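Local coordinates for phosphate ABC transporter, phosphate-binding protein (Clostridium perfringens, PDB 4Q8R) that probably binds inorganic phosphate with high affinity outside the membrane and hands it to an ABC-type transporter for import, at residues Ile99-Tyr103 against Thr104-Thr108; Glu144-Thr147 against Val148-Ile152; Glu215-Glu219 against Ser220-Phe224. All blocks are in the same frame, centred on the assembly; numbering follows the deposited sequence.

Interaction 1: Ile99-Tyr103 against Thr104-Thr108; sequences IKDIY and TGKIT
Contacts of K100, D101 and I102 with residues T104 to I107 close the C-terminal end of helix 96-103 in a Schellman motif, a local example of how a helix is stopped and its chain turned away. G105 breaks the helix with a positive phi of 83°; its N donates to I102 O at 3.1 Å, while K106 N makes a weak bond to D101 O. That same D101 O takes a much straighter bond from I107 N (3.1 Å, 175° at the hydrogen), so a single carbonyl gathers two amides of the departing loop. K100 O is also gripped twice, both times by T104: the backbone N donates to it, and OG1, 3.0 Å away, comes from above the carbonyl plane. OG1 gets there because it stands between the backbone N and carbonyl carbon of T104 (chi1 61°). Beyond the turn, I107 lays CD1 against D101 CB at 3.7 Å, and its CG2 makes an apolar contact with I102 CG1. The ring of Y103 leaves the turn to meet F135 edge-to-face. One water spans the exit, donating to both I102 O and I107 O, each at 2.7 Å.

Interaction 2: Glu144-Thr147 against Val148-Ile152; sequences EELT and VNSQI
T147 folds back on N149 and S150 in a type I beta turn running from T147 to S150, with an ST turn laid over its first three residues. It illustrates how one threonine can brace a tight reversal just ahead of a strand. The compact part is built on T147, which accepts two amides. S150 N donates to T147 O at 3.0 Å, and S150 CB also comes close to that oxygen, at 3.2 Å. T147 OG1, placed opposite its own backbone N (chi1 177°), accepts from N149 N at 3.0 Å in a fairly straight bond (159°). T147 CG2 rests alongside S150 CB, while L146 reaches in from the preceding residue: with CG likewise swung opposite its backbone N (chi1 175°), its CD1 comes to 4.1 Å from S150 OG. That hydroxyl is itself tied down, donating to Q151 O and bonding to S124 OG, which probably restrains its rotation.

The solvent side is looser. There a water links T147 OG1, 3.1 Å away, to the side chain of N149, accepting from ND2 at 2.9 Å, so that the amide is joined to the threonine through the water. V148 stands at the exposed corner.

Around the turn, T147 is joined through its backbone to Y103 at the end of helix 96-103, L146 packs on F141 and S124, and Q151 pairs with V122 and S124, bringing strand 151-153 alongside strand 121-125.

Interaction 3: Glu215-Glu219 against Ser220-Phe224; sequences ENLTE and SGKSF
T218 is the N-cap of helix 219-229, its side chain accepting from G221 N where the loop from strand 205-213 enters the helix: a plain case of a side chain serving an amide that has no preceding helical carbonyl. The bond from G221 N to T218 OG1 measures 3.0 Å and 167°, the hydroxyl oxygen being flanked by both backbone branches of its residue at a chi1 of 65°. G221 has no side chain with which to return the bond, so this is a single N-cap and not a capping box. Two backbone bonds start the helical pattern: K222 N to T218 O at 2.9 Å, and S223 N to E219 O at 2.8 Å.

The apolar contacts come from L217, which leads into the cap. Its CD1 lies against the bare backbone of G221, 3.7 Å from the carbonyl carbon, and its CD2 meets K222 CB at 4.0 Å, the two side chains crossing at about a right angle. L217 and K222 occupy the N' and N4 positions that a hydrophobic staple uses, though here the second partner is only the CB of a lysine.

As for charge, E219 in the first turn would probably interact favourably with the helix start.

Outside the cap, E54 also bonds T218 OG1 and touches L217. S220 and F224 turn to strand 6-10, and F224 further meets F25 of helix 15-28, so the first turn sits over both elements.

In the fold
All three interactions show how a chain changes course, but their chemistry follows their place. Interaction 1 ends a helix and is partly buried; interactions 2 and 3 are surface contacts that lead into a strand and a helix. The threonine hydroxyl donates to a carbonyl in interaction 1 but accepts from an amide in the other two, beside ordinary backbone bonds. Interactions 1 and 2 are neighbours, their centres about 10 Å apart, touching where T104 packs on E145, and both rest on strand 121-125. Interaction 3 lies across the chain's centre, about 44 Å from interaction 1 between centres, consistent with the two-lobed build of substrate-binding proteins of this superfamily.

Interaction 1: Ile99-Tyr103 against Thr104-Thr108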
# COMPACT_ATOMS: atom_id res chain seq x y z
N ILE A 99 -9.69 5.46 -14.82
CA ILE A 99 -9.72 4.72 -13.58
C ILE A 99 -10.85 5.29 -12.66
O ILE A 99 -11.59 4.54 -12.03
CB ILE A 99 -8.33 4.74 -12.89
CG1 ILE A 99 -7.36 3.98 -13.75
CG2 ILE A 99 -8.38 4.07 -11.52
CD1 ILE A 99 -5.90 4.30 -13.48
N LYS A 100 -10.92 6.61 -12.62
CA LYS A 100 -11.96 7.28 -11.82
C LYS A 100 -13.31 6.81 -12.32
O LYS A 100 -14.20 6.50 -11.52
CB LYS A 100 -11.88 8.76 -11.91
CG LYS A 100 -12.85 9.57 -10.99
CD LYS A 100 -12.68 11.05 -11.19
CE LYS A 100 -13.88 11.77 -10.68
NZ LYS A 100 -13.67 13.22 -10.62
N ASP A 101 -13.52 6.84 -13.63
CA ASP A 101 -14.80 6.41 -14.22
C ASP A 101 -15.16 4.99 -13.88
O ASP A 101 -16.34 4.69 -13.63
CB ASP A 101 -14.74 6.54 -15.74
CG ASP A 101 -14.79 7.96 -16.22
OD1 ASP A 101 -15.00 8.93 -15.42
OD2 ASP A 101 -14.68 8.14 -17.45
N ILE A 102 -14.19 4.08 -13.84
CA ILE A 102 -14.44 2.74 -13.37
C ILE A 102 -14.86 2.70 -11.91
O ILE A 102 -15.88 2.07 -11.54
CB ILE A 102 -13.18 1.84 -13.55
CG1 ILE A 102 -12.82 1.72 -15.07
CG2 ILE A 102 -13.36 0.46 -12.97
CD1 ILE A 102 -11.40 1.24 -15.22
N TYR A 103 -14.11 3.36 -11.06
CA TYR A 103 -14.35 3.26 -9.61
C TYR A 103 -15.61 4.00 -9.17
O TYR A 103 -16.16 3.69 -8.13
CB TYR A 103 -13.10 3.64 -8.82
CG TYR A 103 -12.25 2.43 -8.61
CD1 TYR A 103 -11.35 2.00 -9.64
CD2 TYR A 103 -12.30 1.68 -7.48
CE1 TYR A 103 -10.69 0.83 -9.49
CE2 TYR A 103 -11.61 0.51 -7.32
CZ TYR A 103 -10.81 0.06 -8.36
OH TYR A 103 -10.12 -1.12 -8.26
N THR A 104 -16.09 4.94 -9.95
CA THR A 104 -17.32 5.63 -9.59
C THR A 104 -18.51 5.03 -10.30
O THR A 104 -19.62 5.56 -10.20
CB THR A 104 -17.23 7.15 -9.92
OG1 THR A 104 -17.02 7.35 -11.32
CG2 THR A 104 -16.12 7.84 -9.12
N GLY A 105 -18.30 3.99 -11.10
CA GLY A 105 -19.39 3.28 -11.76
C GLY A 105 -19.89 3.92 -13.05
O GLY A 105 -20.94 3.54 -13.57
N LYS A 106 -19.18 4.92 -13.58
CA LYS A 106 -19.56 5.50 -14.85
C LYS A 106 -19.32 4.54 -16.01
O LYS A 106 -20.15 4.37 -16.92
CB LYS A 106 -18.86 6.81 -15.04
CG LYS A 106 -19.35 7.56 -16.24
CD LYS A 106 -18.32 8.57 -16.64
CE LYS A 106 -18.41 9.75 -15.70
NZ LYS A 106 -19.81 10.23 -15.69
N ILE A 107 -18.17 3.89 -15.95
CA ILE A 107 -17.80 2.83 -16.91
C ILE A 107 -17.98 1.50 -16.21
O ILE A 107 -17.38 1.23 -15.17
CB ILE A 107 -16.36 3.07 -17.42
CG1 ILE A 107 -16.34 4.30 -18.32
CG2 ILE A 107 -15.76 1.83 -18.03
CD1 ILE A 107 -14.97 4.62 -18.94
N THR A 108 -18.75 0.58 -16.82
CA THR A 108 -19.11 -0.66 -16.19
C THR A 108 -18.78 -1.94 -16.97
O THR A 108 -19.02 -3.03 -16.47
CB THR A 108 -20.64 -0.65 -15.91
OG1 THR A 108 -21.34 -0.47 -17.13
CG2 THR A 108 -21.00 0.47 -14.95
O HOH W 1 -17.71 0.36 -12.66

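Interaction 2: Glu144-Thr147 against Val148-Ile152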
# COMPACT_ATOMS: atom_id res chain seq x y z
N GLU A 144 -17.70 8.58 -0.93
CA GLU A 144 -19.15 8.71 -1.28
C GLU A 144 -19.43 8.34 -2.69
O GLU A 144 -20.51 7.87 -2.99
CB GLU A 144 -19.68 10.14 -1.03
CG GLU A 144 -19.76 10.47 0.44
CD GLU A 144 -18.45 10.87 1.21
OE1 GLU A 144 -17.19 10.77 0.78
OE2 GLU A 144 -18.77 11.29 2.35
N GLU A 145 -18.40 8.50 -3.53
CA GLU A 145 -18.50 8.25 -4.94
C GLU A 145 -18.14 6.85 -5.41
O GLU A 145 -18.35 6.52 -6.59
CB GLU A 145 -17.71 9.28 -5.68
CG GLU A 145 -18.15 10.71 -5.42
CD GLU A 145 -17.26 11.71 -6.10
OE1 GLU A 145 -16.09 11.77 -5.77
OE2 GLU A 145 -17.69 12.45 -6.98
N LEU A 146 -17.55 6.06 -4.55
CA LEU A 146 -17.19 4.71 -4.92
C LEU A 146 -18.47 3.93 -5.35
O LEU A 146 -19.48 3.94 -4.62
CB LEU A 146 -16.55 4.00 -3.80
CG LEU A 146 -16.20 2.54 -3.92
CD1 LEU A 146 -15.15 2.37 -5.01
CD2 LEU A 146 -15.69 2.03 -2.59
N THR A 147 -18.44 3.27 -6.49
CA THR A 147 -19.57 2.48 -6.89
C THR A 147 -20.08 1.49 -5.85
O THR A 147 -19.29 0.77 -5.19
CB THR A 147 -19.35 1.71 -8.23
OG1 THR A 147 -20.51 0.91 -8.49
CG2 THR A 147 -18.11 0.82 -8.19
N VAL A 148 -21.42 1.46 -5.74
CA VAL A 148 -22.07 0.57 -4.81
C VAL A 148 -21.85 -0.87 -5.21
O VAL A 148 -22.03 -1.81 -4.40
CB VAL A 148 -23.66 0.89 -4.65
CG1 VAL A 148 -23.90 2.38 -4.40
CG2 VAL A 148 -24.39 0.48 -5.88
N ASN A 149 -21.49 -1.09 -6.46
CA ASN A 149 -21.23 -2.45 -6.92
C ASN A 149 -19.79 -2.90 -6.71
O ASN A 149 -19.44 -3.96 -7.13
CB ASN A 149 -21.61 -2.52 -8.38
CG ASN A 149 -23.12 -2.34 -8.53
OD1 ASN A 149 -23.88 -2.89 -7.74
ND2 ASN A 149 -23.56 -1.63 -9.55
N SER A 150 -18.98 -2.13 -6.01
CA SER A 150 -17.57 -2.50 -5.71
C SER A 150 -17.59 -3.69 -4.74
O SER A 150 -18.35 -3.72 -3.78
CB SER A 150 -16.87 -1.34 -5.06
OG SER A 150 -15.47 -1.67 -4.90
N GLN A 151 -16.76 -4.71 -4.98
CA GLN A 151 -16.42 -5.71 -4.01
C GLN A 151 -15.43 -5.05 -3.01
O GLN A 151 -14.71 -4.16 -3.41
CB GLN A 151 -15.69 -6.89 -4.66
CG GLN A 151 -16.52 -7.54 -5.72
CD GLN A 151 -17.75 -8.13 -5.13
OE1 GLN A 151 -17.65 -8.96 -4.20
NE2 GLN A 151 -18.91 -7.72 -5.61
N ILE A 152 -15.49 -5.45 -1.76
CA ILE A 152 -14.59 -5.01 -0.77
C ILE A 152 -13.74 -6.18 -0.37
O ILE A 152 -14.26 -7.22 0.11
CB ILE A 152 -15.33 -4.39 0.44
CG1 ILE A 152 -16.25 -3.31 -0.05
CG2 ILE A 152 -14.29 -3.95 1.52
CD1 ILE A 152 -15.57 -2.10 -0.57
O HOH W 2 -21.53 -0.26 -11.12

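Interaction 3: Glu215-Glu219 against Ser220-Phe224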
# COMPACT_ATOMS: atom_id res chain seq x y z
N GLU A 215 7.60 9.15 23.76
CA GLU A 215 7.50 8.58 25.13
C GLU A 215 7.48 7.05 25.17
O GLU A 215 7.85 6.47 26.21
CB GLU A 215 6.29 9.09 25.94
CG GLU A 215 5.95 10.57 25.76
CD GLU A 215 5.09 10.77 24.53
OE1 GLU A 215 5.64 11.22 23.48
OE2 GLU A 215 3.90 10.39 24.60
N ASN A 216 7.03 6.43 24.07
CA ASN A 216 6.91 4.98 23.98
C ASN A 216 8.01 4.26 23.23
O ASN A 216 8.17 3.06 23.40
CB ASN A 216 5.55 4.62 23.36
CG ASN A 216 4.41 4.99 24.31
OD1 ASN A 216 4.65 5.35 25.49
ND2 ASN A 216 3.19 4.92 23.83
N LEU A 217 8.74 4.97 22.41
CA LEU A 217 9.75 4.32 21.58
C LEU A 217 10.97 3.91 22.42
O LEU A 217 11.64 4.74 22.98
CB LEU A 217 10.18 5.22 20.43
CG LEU A 217 11.13 4.55 19.42
CD1 LEU A 217 10.42 3.40 18.67
CD2 LEU A 217 11.63 5.59 18.48
N THR A 218 11.22 2.62 22.50
CA THR A 218 12.36 2.08 23.24
C THR A 218 13.66 2.16 22.49
O THR A 218 13.66 2.41 21.27
CB THR A 218 12.13 0.59 23.60
OG1 THR A 218 12.09 -0.20 22.43
CG2 THR A 218 10.83 0.43 24.44
N GLU A 219 14.76 1.93 23.19
CA GLU A 219 16.06 1.93 22.50
C GLU A 219 16.03 0.83 21.42
O GLU A 219 16.52 1.04 20.32
CB GLU A 219 17.24 1.84 23.48
CG GLU A 219 17.19 0.59 24.34
CD GLU A 219 18.46 0.33 25.13
OE1 GLU A 219 19.54 0.85 24.71
OE2 GLU A 219 18.37 -0.40 26.14
N SER A 220 15.45 -0.33 21.70
CA SER A 220 15.29 -1.39 20.66
C SER A 220 14.45 -0.96 19.46
O SER A 220 14.81 -1.21 18.32
CB SER A 220 14.71 -2.69 21.22
OG SER A 220 15.51 -3.22 22.27
N GLY A 221 13.33 -0.31 19.70
CA GLY A 221 12.56 0.19 18.59
C GLY A 221 13.28 1.27 17.78
O GLY A 221 13.15 1.33 16.56
N LYS A 222 14.00 2.17 18.45
CA LYS A 222 14.80 3.20 17.76
C LYS A 222 15.88 2.51 16.93
O LYS A 222 16.13 2.89 15.77
CB LYS A 222 15.40 4.21 18.75
CG LYS A 222 15.98 5.47 18.08
CD LYS A 222 17.05 6.18 18.90
CE LYS A 222 18.02 6.98 18.03
NZ LYS A 222 19.35 6.97 18.69
N SER A 223 16.50 1.49 17.52
CA SER A 223 17.48 0.65 16.78
C SER A 223 16.97 0.04 15.54
O SER A 223 17.65 0.02 14.51
CB SER A 223 17.97 -0.53 17.65
OG SER A 223 19.05 -0.07 18.26
N PHE A 224 15.78 -0.53 15.64
CA PHE A 224 15.13 -1.11 14.48
C PHE A 224 14.86 -0.08 13.38
O PHE A 224 15.15 -0.36 12.24
CB PHE A 224 13.88 -1.88 14.90
CG PHE A 224 13.21 -2.61 13.79
CD1 PHE A 224 13.94 -3.46 12.94
CD2 PHE A 224 11.85 -2.48 13.58
CE1 PHE A 224 13.34 -4.14 11.87
CE2 PHE A 224 11.23 -3.15 12.57
CZ PHE A 224 11.96 -3.96 11.68